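PDB 2B1X: naphthalene dioxygenase small subunit from Rhodococcus sp., which probably supports the dihydroxylation of naphthalene as the beta subunit of a Rieske non-heme iron ring-hydroxylating dioxygenase. Local coordinates for residues E24-A28 / G29-E33; A36-T39 / E40-Y44; L81-E84 / Y85-A88; T161-T165 / H166-L170. All blocks are in the same frame, centred on the assembly; numbering follows the deposited sequence.

Contact 1: E24-A28 / G29-E33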
loop_
_atom_site.group_PDB
_atom_site.type_symbol
_atom_site.label_atom_id
_atom_site.label_comp_id
_atom_site.label_asym_id
_atom_site.label_seq_id
_atom_site.Cartn_x
_atom_site.Cartn_y
_atom_site.Cartn_z
ATOM N N GLU B 24 7.250 16.329 -21.391
ATOM C CA GLU B 24 7.170 15.338 -22.460
ATOM C C GLU B 24 8.509 14.728 -22.820
ATOM O O GLU B 24 8.607 13.506 -22.982
ATOM C CB GLU B 24 6.518 15.934 -23.719
ATOM C CG GLU B 24 6.369 14.944 -24.867
ATOM C CD GLU B 24 5.886 15.590 -26.145
ATOM O OE1 GLU B 24 4.791 16.177 -26.145
ATOM O OE2 GLU B 24 6.609 15.527 -27.165
ATOM N N LEU B 25 9.530 15.570 -22.983
ATOM C CA LEU B 25 10.888 15.094 -23.246
ATOM C C LEU B 25 11.344 14.174 -22.114
ATOM O O LEU B 25 11.832 13.075 -22.379
ATOM C CB LEU B 25 11.867 16.274 -23.393
ATOM C CG LEU B 25 11.856 17.200 -24.624
ATOM C CD1 LEU B 25 13.029 18.196 -24.566
ATOM C CD2 LEU B 25 11.950 16.414 -25.951
ATOM N N LEU B 26 11.174 14.608 -20.864
ATOM C CA LEU B 26 11.600 13.779 -19.724
ATOM C C LEU B 26 10.866 12.432 -19.725
ATOM O O LEU B 26 11.479 11.380 -19.545
ATOM C CB LEU B 26 11.337 14.490 -18.374
ATOM C CG LEU B 26 12.437 15.326 -17.667
ATOM C CD1 LEU B 26 13.794 15.303 -18.344
ATOM C CD2 LEU B 26 12.010 16.769 -17.439
ATOM N N ASP B 27 9.563 12.462 -19.955
ATOM C CA ASP B 27 8.798 11.211 -19.927
ATOM C C ASP B 27 9.103 10.307 -21.136
ATOM O O ASP B 27 8.720 9.159 -21.152
ATOM C CB ASP B 27 7.291 11.476 -19.779
ATOM C CG ASP B 27 6.948 12.219 -18.478
ATOM O OD1 ASP B 27 7.716 12.083 -17.487
ATOM O OD2 ASP B 27 5.946 12.970 -18.370
ATOM N N ALA B 28 9.783 10.826 -22.147
ATOM C CA ALA B 28 10.145 10.002 -23.299
ATOM C C ALA B 28 11.607 9.581 -23.206
ATOM O O ALA B 28 12.126 8.892 -24.110
ATOM C CB ALA B 28 9.871 10.726 -24.583
ATOM N N GLY B 29 12.264 9.979 -22.113
ATOM C CA GLY B 29 13.652 9.634 -21.880
ATOM C C GLY B 29 14.574 10.352 -22.835
ATOM O O GLY B 29 15.674 9.861 -23.118
ATOM N N LYS B 30 14.130 11.505 -23.354
ATOM C CA LYS B 30 14.962 12.312 -24.258
ATOM C C LYS B 30 15.863 13.263 -23.484
ATOM O O LYS B 30 15.683 14.479 -23.540
ATOM C CB LYS B 30 14.087 13.088 -25.259
ATOM C CG LYS B 30 13.332 12.163 -26.195
ATOM C CD LYS B 30 12.456 12.880 -27.185
ATOM C CE LYS B 30 11.817 11.865 -28.133
ATOM N NZ LYS B 30 10.759 12.487 -28.999
ATOM N N TYR B 31 16.825 12.701 -22.761
ATOM C CA TYR B 31 17.677 13.487 -21.863
ATOM C C TYR B 31 18.618 14.507 -22.555
ATOM O O TYR B 31 18.825 15.622 -22.062
ATOM C CB TYR B 31 18.460 12.538 -20.965
ATOM C CG TYR B 31 17.543 11.752 -20.025
ATOM C CD1 TYR B 31 17.307 10.386 -20.220
ATOM C CD2 TYR B 31 16.902 12.388 -18.967
ATOM C CE1 TYR B 31 16.452 9.649 -19.348
ATOM C CE2 TYR B 31 16.061 11.689 -18.102
ATOM C CZ TYR B 31 15.838 10.316 -18.295
ATOM O OH TYR B 31 14.995 9.634 -17.433
ATOM N N ARG B 32 19.142 14.116 -23.713
ATOM C CA ARG B 32 20.061 14.951 -24.478
ATOM C C ARG B 32 19.321 16.197 -24.972
ATOM O O ARG B 32 19.817 17.319 -24.843
ATOM C CB ARG B 32 20.658 14.136 -25.633
ATOM C CG ARG B 32 21.626 14.893 -26.562
ATOM C CD ARG B 32 22.724 15.651 -25.849
ATOM N NE ARG B 32 23.614 14.798 -25.065
ATOM C CZ ARG B 32 24.646 15.253 -24.349
ATOM N NH1 ARG B 32 24.930 16.557 -24.335
ATOM N NH2 ARG B 32 25.403 14.410 -23.659
ATOM N N GLU B 33 18.113 15.994 -25.489
ATOM C CA GLU B 33 17.243 17.107 -25.876
ATOM C C GLU B 33 16.881 18.003 -24.705
ATOM O O GLU B 33 16.856 19.206 -24.855
ATOM C CB GLU B 33 15.961 16.605 -26.537
ATOM C CG GLU B 33 16.218 15.959 -27.887
ATOM C CD GLU B 33 14.945 15.711 -28.677
ATOM O OE1 GLU B 33 14.089 16.632 -28.765
ATOM O OE2 GLU B 33 14.803 14.587 -29.216
#

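Contact 2: A36-T39 / E40-Y44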
loop_
_atom_site.group_PDB
_atom_site.type_symbol
_atom_site.label_atom_id
_atom_site.label_comp_id
_atom_site.label_asym_id
_atom_site.label_seq_id
_atom_site.Cartn_x
_atom_site.Cartn_y
_atom_site.Cartn_z
ATOM N N ALA B 36 19.556 20.545 -23.649
ATOM C CA ALA B 36 19.602 21.741 -24.475
ATOM C C ALA B 36 18.663 22.861 -23.963
ATOM O O ALA B 36 18.788 24.009 -24.390
ATOM C CB ALA B 36 19.290 21.395 -25.942
ATOM N N LEU B 37 17.740 22.535 -23.051
ATOM C CA LEU B 37 16.834 23.549 -22.509
ATOM C C LEU B 37 17.427 24.296 -21.329
ATOM O O LEU B 37 16.799 25.206 -20.774
ATOM C CB LEU B 37 15.497 22.925 -22.090
ATOM C CG LEU B 37 14.759 22.110 -23.143
ATOM C CD1 LEU B 37 13.523 21.442 -22.512
ATOM C CD2 LEU B 37 14.400 22.973 -24.343
ATOM N N VAL B 38 18.633 23.926 -20.928
ATOM C CA VAL B 38 19.164 24.534 -19.726
ATOM C C VAL B 38 20.235 25.537 -20.015
ATOM O O VAL B 38 20.874 25.541 -21.050
ATOM C CB VAL B 38 19.642 23.524 -18.624
ATOM C CG1 VAL B 38 18.571 22.437 -18.366
ATOM C CG2 VAL B 38 21.007 22.930 -18.976
ATOM N N THR B 39 20.413 26.389 -19.042
ATOM C CA THR B 39 21.258 27.523 -19.164
ATOM C C THR B 39 22.666 27.178 -18.658
ATOM O O THR B 39 22.874 26.209 -17.907
ATOM C CB THR B 39 20.555 28.630 -18.359
ATOM O OG1 THR B 39 20.596 29.860 -19.088
ATOM C CG2 THR B 39 21.218 28.866 -17.016
ATOM N N GLU B 40 23.627 27.973 -19.103
ATOM C CA GLU B 40 25.034 27.807 -18.752
ATOM C C GLU B 40 25.304 28.003 -17.227
ATOM O O GLU B 40 26.199 27.379 -16.661
ATOM C CB GLU B 40 25.859 28.775 -19.615
ATOM C CG GLU B 40 25.385 28.937 -21.095
ATOM C CD GLU B 40 24.016 29.676 -21.345
ATOM O OE1 GLU B 40 23.564 30.532 -20.551
ATOM O OE2 GLU B 40 23.361 29.413 -22.389
ATOM N N ASP B 41 24.516 28.866 -16.579
ATOM C CA ASP B 41 24.595 29.076 -15.133
ATOM C C ASP B 41 23.480 28.319 -14.366
ATOM O O ASP B 41 23.087 28.727 -13.264
ATOM C CB ASP B 41 24.594 30.580 -14.786
ATOM C CG ASP B 41 23.320 31.311 -15.252
ATOM O OD1 ASP B 41 22.744 30.963 -16.302
ATOM O OD2 ASP B 41 22.806 32.263 -14.613
ATOM N N LEU B 42 22.998 27.212 -14.944
ATOM C CA LEU B 42 21.955 26.384 -14.297
ATOM C C LEU B 42 22.251 26.126 -12.830
ATOM O O LEU B 42 23.393 25.800 -12.458
ATOM C CB LEU B 42 21.749 25.039 -15.023
ATOM C CG LEU B 42 20.833 24.005 -14.321
ATOM C CD1 LEU B 42 19.356 24.354 -14.520
ATOM C CD2 LEU B 42 21.090 22.571 -14.798
ATOM N N SER B 43 21.216 26.286 -12.011
ATOM C CA SER B 43 21.169 25.741 -10.655
ATOM C C SER B 43 19.919 24.872 -10.490
ATOM O O SER B 43 18.781 25.350 -10.655
ATOM C CB SER B 43 21.170 26.867 -9.612
ATOM O OG SER B 43 20.938 26.319 -8.331
ATOM N N TYR B 44 20.130 23.586 -10.208
ATOM C CA TYR B 44 19.050 22.634 -10.071
ATOM C C TYR B 44 19.163 22.022 -8.692
ATOM O O TYR B 44 20.109 21.276 -8.439
ATOM C CB TYR B 44 19.122 21.542 -11.163
ATOM C CG TYR B 44 17.929 20.601 -11.196
ATOM C CD1 TYR B 44 16.942 20.724 -12.179
ATOM C CD2 TYR B 44 17.787 19.588 -10.258
ATOM C CE1 TYR B 44 15.858 19.871 -12.219
ATOM C CE2 TYR B 44 16.691 18.736 -10.272
ATOM C CZ TYR B 44 15.727 18.885 -11.257
ATOM O OH TYR B 44 14.643 18.033 -11.267
HETATM O O HOH W 1 21.446 32.233 -20.528
#

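Contact 3: L81-E84 / Y85-A88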
loop_
_atom_site.group_PDB
_atom_site.type_symbol
_atom_site.label_atom_id
_atom_site.label_comp_id
_atom_site.label_asym_id
_atom_site.label_seq_id
_atom_site.Cartn_x
_atom_site.Cartn_y
_atom_site.Cartn_z
ATOM N N LEU B 81 23.520 8.379 -18.263
ATOM C CA LEU B 81 22.344 7.724 -18.849
ATOM C C LEU B 81 22.512 7.314 -20.317
ATOM O O LEU B 81 21.745 6.492 -20.803
ATOM C CB LEU B 81 21.099 8.593 -18.656
ATOM C CG LEU B 81 20.658 8.787 -17.203
ATOM C CD1 LEU B 81 19.791 10.024 -17.038
ATOM C CD2 LEU B 81 19.927 7.510 -16.639
ATOM N N GLU B 82 23.521 7.860 -20.992
ATOM C CA GLU B 82 23.833 7.532 -22.381
ATOM C C GLU B 82 24.870 6.407 -22.501
ATOM O O GLU B 82 25.188 5.989 -23.614
ATOM C CB GLU B 82 24.337 8.769 -23.133
ATOM C CG GLU B 82 23.282 9.842 -23.384
ATOM C CD GLU B 82 23.859 11.098 -24.025
ATOM O OE1 GLU B 82 25.060 11.395 -23.815
ATOM O OE2 GLU B 82 23.107 11.792 -24.752
ATOM N N THR B 83 25.418 5.930 -21.379
ATOM C CA THR B 83 26.210 4.709 -21.432
ATOM C C THR B 83 25.300 3.478 -21.541
ATOM O O THR B 83 24.083 3.564 -21.474
ATOM C CB THR B 83 27.167 4.547 -20.202
ATOM O OG1 THR B 83 26.408 4.318 -18.986
ATOM C CG2 THR B 83 28.019 5.805 -19.981
ATOM N N GLU B 84 25.912 2.316 -21.688
ATOM C CA GLU B 84 25.153 1.070 -21.787
ATOM C C GLU B 84 24.991 0.439 -20.414
ATOM O O GLU B 84 24.599 -0.729 -20.313
ATOM C CB GLU B 84 25.876 0.085 -22.745
ATOM C CG GLU B 84 25.798 0.506 -24.214
ATOM C CD GLU B 84 26.724 -0.259 -25.138
ATOM O OE1 GLU B 84 27.693 -0.929 -24.671
ATOM O OE2 GLU B 84 26.483 -0.186 -26.367
ATOM N N TYR B 85 25.293 1.211 -19.370
ATOM C CA TYR B 85 25.519 0.665 -18.026
ATOM C C TYR B 85 24.837 1.448 -16.909
ATOM O O TYR B 85 25.148 1.229 -15.736
ATOM C CB TYR B 85 27.025 0.588 -17.743
ATOM C CG TYR B 85 27.809 -0.051 -18.863
ATOM C CD1 TYR B 85 28.552 0.725 -19.746
ATOM C CD2 TYR B 85 27.824 -1.431 -19.025
ATOM C CE1 TYR B 85 29.305 0.136 -20.773
ATOM C CE2 TYR B 85 28.562 -2.029 -20.054
ATOM C CZ TYR B 85 29.297 -1.240 -20.917
ATOM O OH TYR B 85 29.999 -1.827 -21.930
ATOM N N ALA B 86 23.893 2.327 -17.255
ATOM C CA ALA B 86 23.161 3.058 -16.216
ATOM C C ALA B 86 22.055 2.196 -15.616
ATOM O O ALA B 86 20.870 2.376 -15.941
ATOM C CB ALA B 86 22.583 4.368 -16.768
ATOM N N TRP B 87 22.431 1.297 -14.713
ATOM C CA TRP B 87 21.555 0.170 -14.351
ATOM C C TRP B 87 20.249 0.586 -13.705
ATOM O O TRP B 87 19.263 -0.102 -13.899
ATOM C CB TRP B 87 22.261 -0.831 -13.434
ATOM C CG TRP B 87 23.614 -1.288 -13.946
ATOM C CD1 TRP B 87 24.835 -1.067 -13.353
ATOM C CD2 TRP B 87 23.879 -2.052 -15.133
ATOM N NE1 TRP B 87 25.838 -1.639 -14.106
ATOM C CE2 TRP B 87 25.276 -2.246 -15.203
ATOM C CE3 TRP B 87 23.075 -2.567 -16.171
ATOM C CZ2 TRP B 87 25.878 -2.968 -16.241
ATOM C CZ3 TRP B 87 23.679 -3.276 -17.205
ATOM C CH2 TRP B 87 25.068 -3.481 -17.224
ATOM N N ALA B 88 20.284 1.669 -12.917
ATOM C CA ALA B 88 19.118 2.262 -12.260
ATOM C C ALA B 88 18.023 2.666 -13.242
ATOM O O ALA B 88 16.847 2.723 -12.878
ATOM C CB ALA B 88 19.526 3.499 -11.435
HETATM O O HOH W 2 22.226 2.477 -19.827
#

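Contact 4: T161-T165 / H166-L170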
loop_
_atom_site.group_PDB
_atom_site.type_symbol
_atom_site.label_atom_id
_atom_site.label_comp_id
_atom_site.label_asym_id
_atom_site.label_seq_id
_atom_site.Cartn_x
_atom_site.Cartn_y
_atom_site.Cartn_z
ATOM N N THR B 161 9.507 14.201 3.844
ATOM C CA THR B 161 10.813 14.371 4.504
ATOM C C THR B 161 11.629 13.123 4.142
ATOM O O THR B 161 12.607 13.224 3.414
ATOM C CB THR B 161 10.637 14.577 6.049
ATOM O OG1 THR B 161 9.813 13.535 6.588
ATOM C CG2 THR B 161 9.823 15.877 6.357
ATOM N N THR B 162 11.222 11.966 4.627
ATOM C CA THR B 162 11.722 10.668 4.120
ATOM C C THR B 162 11.203 10.476 2.684
ATOM O O THR B 162 10.016 10.508 2.462
ATOM C CB THR B 162 11.217 9.532 5.045
ATOM O OG1 THR B 162 11.737 9.759 6.362
ATOM C CG2 THR B 162 11.850 8.146 4.646
ATOM N N ILE B 163 12.098 10.356 1.706
ATOM C CA ILE B 163 11.668 10.251 0.308
ATOM C C ILE B 163 11.138 8.844 -0.004
ATOM O O ILE B 163 11.718 7.804 0.402
ATOM C CB ILE B 163 12.823 10.693 -0.662
ATOM C CG1 ILE B 163 13.408 12.052 -0.266
ATOM C CG2 ILE B 163 12.418 10.598 -2.172
ATOM C CD1 ILE B 163 12.341 13.187 -0.158
ATOM N N MET B 164 10.012 8.805 -0.709
ATOM C CA MET B 164 9.341 7.540 -0.957
ATOM C C MET B 164 9.561 6.981 -2.385
ATOM O O MET B 164 8.618 6.592 -3.085
ATOM C CB MET B 164 7.892 7.638 -0.550
ATOM C CG MET B 164 7.801 7.779 0.987
ATOM S SD MET B 164 6.131 7.874 1.595
ATOM C CE MET B 164 5.824 9.575 1.404
ATOM N N THR B 165 10.826 6.921 -2.772
ATOM C CA THR B 165 11.274 6.179 -3.949
ATOM C C THR B 165 12.719 5.788 -3.703
ATOM O O THR B 165 13.385 6.390 -2.828
ATOM C CB THR B 165 11.035 6.967 -5.253
ATOM O OG1 THR B 165 11.247 6.105 -6.365
ATOM C CG2 THR B 165 12.005 8.120 -5.401
ATOM N N HIS B 166 13.202 4.774 -4.413
ATOM C CA HIS B 166 14.484 4.133 -4.055
ATOM C C HIS B 166 15.732 4.876 -4.575
ATOM O O HIS B 166 16.847 4.554 -4.177
ATOM C CB HIS B 166 14.505 2.663 -4.508
ATOM C CG HIS B 166 14.326 2.507 -5.984
ATOM N ND1 HIS B 166 13.083 2.532 -6.573
ATOM C CD2 HIS B 166 15.225 2.453 -6.999
ATOM C CE1 HIS B 166 13.219 2.464 -7.890
ATOM N NE2 HIS B 166 14.508 2.371 -8.173
ATOM N N ASN B 167 15.554 5.878 -5.429
ATOM C CA ASN B 167 16.651 6.751 -5.852
ATOM C C ASN B 167 16.058 7.966 -6.570
ATOM O O ASN B 167 14.891 7.964 -6.928
ATOM C CB ASN B 167 17.763 6.025 -6.679
ATOM C CG ASN B 167 17.239 5.267 -7.930
ATOM O OD1 ASN B 167 16.271 5.660 -8.547
ATOM N ND2 ASN B 167 17.926 4.155 -8.302
ATOM N N LEU B 168 16.844 9.013 -6.765
ATOM C CA LEU B 168 16.395 10.104 -7.592
ATOM C C LEU B 168 17.138 10.040 -8.899
ATOM O O LEU B 168 17.967 10.893 -9.222
ATOM C CB LEU B 168 16.568 11.451 -6.869
ATOM C CG LEU B 168 15.642 11.698 -5.672
ATOM C CD1 LEU B 168 15.962 13.093 -5.090
ATOM C CD2 LEU B 168 14.168 11.599 -6.011
ATOM N N ALA B 169 16.864 8.979 -9.631
ATOM C CA ALA B 169 17.480 8.721 -10.925
ATOM C C ALA B 169 16.794 9.512 -12.055
ATOM O O ALA B 169 17.383 9.705 -13.141
ATOM C CB ALA B 169 17.479 7.194 -11.223
ATOM N N LEU B 170 15.581 9.994 -11.785
ATOM C CA LEU B 170 14.776 10.751 -12.757
ATOM C C LEU B 170 14.885 12.251 -12.518
ATOM O O LEU B 170 14.826 12.708 -11.388
ATOM C CB LEU B 170 13.285 10.320 -12.659
ATOM C CG LEU B 170 12.872 8.854 -12.945
ATOM C CD1 LEU B 170 11.376 8.627 -12.682
ATOM C CD2 LEU B 170 13.234 8.452 -14.388
#

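Contact 1: E24-A28 / G29-E33
K30 lies against L25 and A28 where helix 10-27 ends and helix 31-35 begins. Its CG stands anti to its own carbonyl carbon (chi1 -65°), and the chain beyond is extended. CB lies 4.0 Å from CD2 of L25, near the same residue's backbone oxygen. The next carbon, CG, passes CB of A28, and K30 CD then meets L25 CD2 at 3.8 Å, the two side chains crossing at about a right angle. At the tip, NZ is 5.5 Å from OE2 of E24, opposite charges but not in contact; E24 OE1 forms a salt bridge with R103 of another copy of this protein.

L25 spreads its methyls between two neighbours: CD1 rests on CB of E33 at 3.9 Å, while CD2 touches both the lysine methylenes and E33 OE1. With an alanine here, the aliphatic parts of K30 and E33 would probably lose their common apolar partner, and a gap would open between the helix ends.

Two backbone bonds close the turn. K30 N reaches L25 O, five positions back, at 2.9 Å and 30° out of the carbonyl plane, and A28 N approaches that oxygen from the opposite face. G29 N bonds to L26 O, three back, at 3.0 Å from well above its carbonyl plane. With G29 at phi 70°, this is a Schellman C-cap ending helix 10-27, which runs directly into K30, N-cap of helix 31-35.

Contact 2: A36-T39 / E40-Y44
T39 and L42 close a type I beta turn, a local contact where the chain turns a corner between strand 38-39 and strand 42-49. The evidence is the backbone bond from L42 N to T39 O, 3.1 Å long with an N-H...O angle of 147°; the donor sits above the carbonyl plane, 70° out of it, and so does not use a lone pair.

On one flank V38 and L42 meet through methyls, CG2 of V38 lying 4.2 Å from CD2 of L42, their side chains set at a slant to each other. L42 also packs on M151 and M74.

The other flank is polar. E40 bends at chi2 (69°), which folds its carboxylate back beside T39. One water joins the two residues, donating to E40 OE1 at 2.7 Å and lying 2.9 Å from T39 OG1. D41 is turned to a salt bridge with R143.

Chemically, the corner separates a methyl contact, continuous with the apolar interior, from a polar flank where one water links T39 and E40 and D41 is paired with R143. E40 N is buried with no partner in the model, which probably carries some desolvation cost.

Contact 3: L81-E84 / Y85-A88
T83 and Y85 belong to the loop that follows helix 71-81 and presses on the large subunit, and T83 sets up a weak ST turn there. Its OG1 takes a weak hydrogen bond from Y85 N at 3.3 Å, and it is also bonded to R80 O in the last turn of the helix, so this hydroxyl ties the loop to the helix end. A water spans the next step, donating to T83 O at 2.7 Å and accepting from A86 N at 3.1 Å.

E84 and Y85 run side by side in the same direction. CB of E84 sits over the tyrosine ring, 4.0 Å from its centroid and 11° off the normal, a CH-pi contact on the face. The carboxylate is turned 68° from the ring plane, so it does not stack; its OE1 lies 3.7 Å from Y85 OH.

Next to the water-bridged step, A86 CB lies 4.1 Å from L81 CD2, and A86 centres an inverse gamma turn. Beyond it, Y85 O stands 3.2 Å above the W87 ring, displaced from the ring centre, while CZ2 of W87 reaches the edge of the Y85 ring in plane.

W87 NE1 bonds to M219 O of the large subunit, and A88 N to D371 OD1, also of that large subunit. The arrangement is that of a water-braced helix-exit loop serving the alpha-beta subunit interface of the dioxygenase.

Contact 4: T161-T165 / H166-L170
T165, H166 and L168 carry this buried bend in the long loop after strand 148-158, with T165 at its centre. The methyl and the hydroxyl of T165 do separate work. CG2 points into the bend, 3.3 Å from N167 O and 4.1 Å from CD2 of L168. OG1 is swung opposite the residue's own N (chi1 -169°), which directs it to D132 OD2 and R123 NH1, both hydrogen-bonded to it; the pairing is consistent with the hydroxyl giving its proton to the carboxylate and accepting from the guanidinium.

L168 closes the apolar side. Its CD2 also lies 4.3 Å from CG2 of I163, so one leucine methyl bridges residues three and five positions back, and all three side chains rest on L134 of strand 132-145.

H166 adjoins T165 through its CB, 3.7 Å from T165 C. With chi1 at 60°, its CG sits between its own N and carbonyl carbon, the crowded position, and ND1 comes 4.0 Å from T165 OG1, a distance that gives no bond. The H166 side chain packs on D132, R123 and R125, and on R377 of the large subunit.

A valine in place of T165 has no hydroxyl, so D132 and R123 would probably each lose a hydrogen-bond partner and this part of the loop would be less firmly held.

N167 adds to the polar side, its OD1 bonded to R123 and its ND2 to Q370 O of the large subunit. The chemistry thus implies a two-sided bend: methyls pack on L134, while T165 OG1 and N167 OD1 are satisfied by D132 and R123.

In the fold
Contact 1 touches the other three contacts. L25 CD1 of contact 1 meets L37 CD1 of contact 2 at 3.9 Å, and R32 NH2 makes a 3.0 Å salt bridge to E82 OE1 of contact 3, so the 24-33 corner reaches both. Y31 OH of that corner lies 3.7 Å from L170 CD2, joining it to contact 4. Contacts 3 and 4 touch where A88 CB packs on N167 ND2 at 3.6 Å, and both meet the large subunit. Contacts 2 and 3 stay apart, nearest atoms about 10 Å. A bound methylpentanediol, probably from the crystallisation liquor, lies about 5 Å from the Y85 side chain.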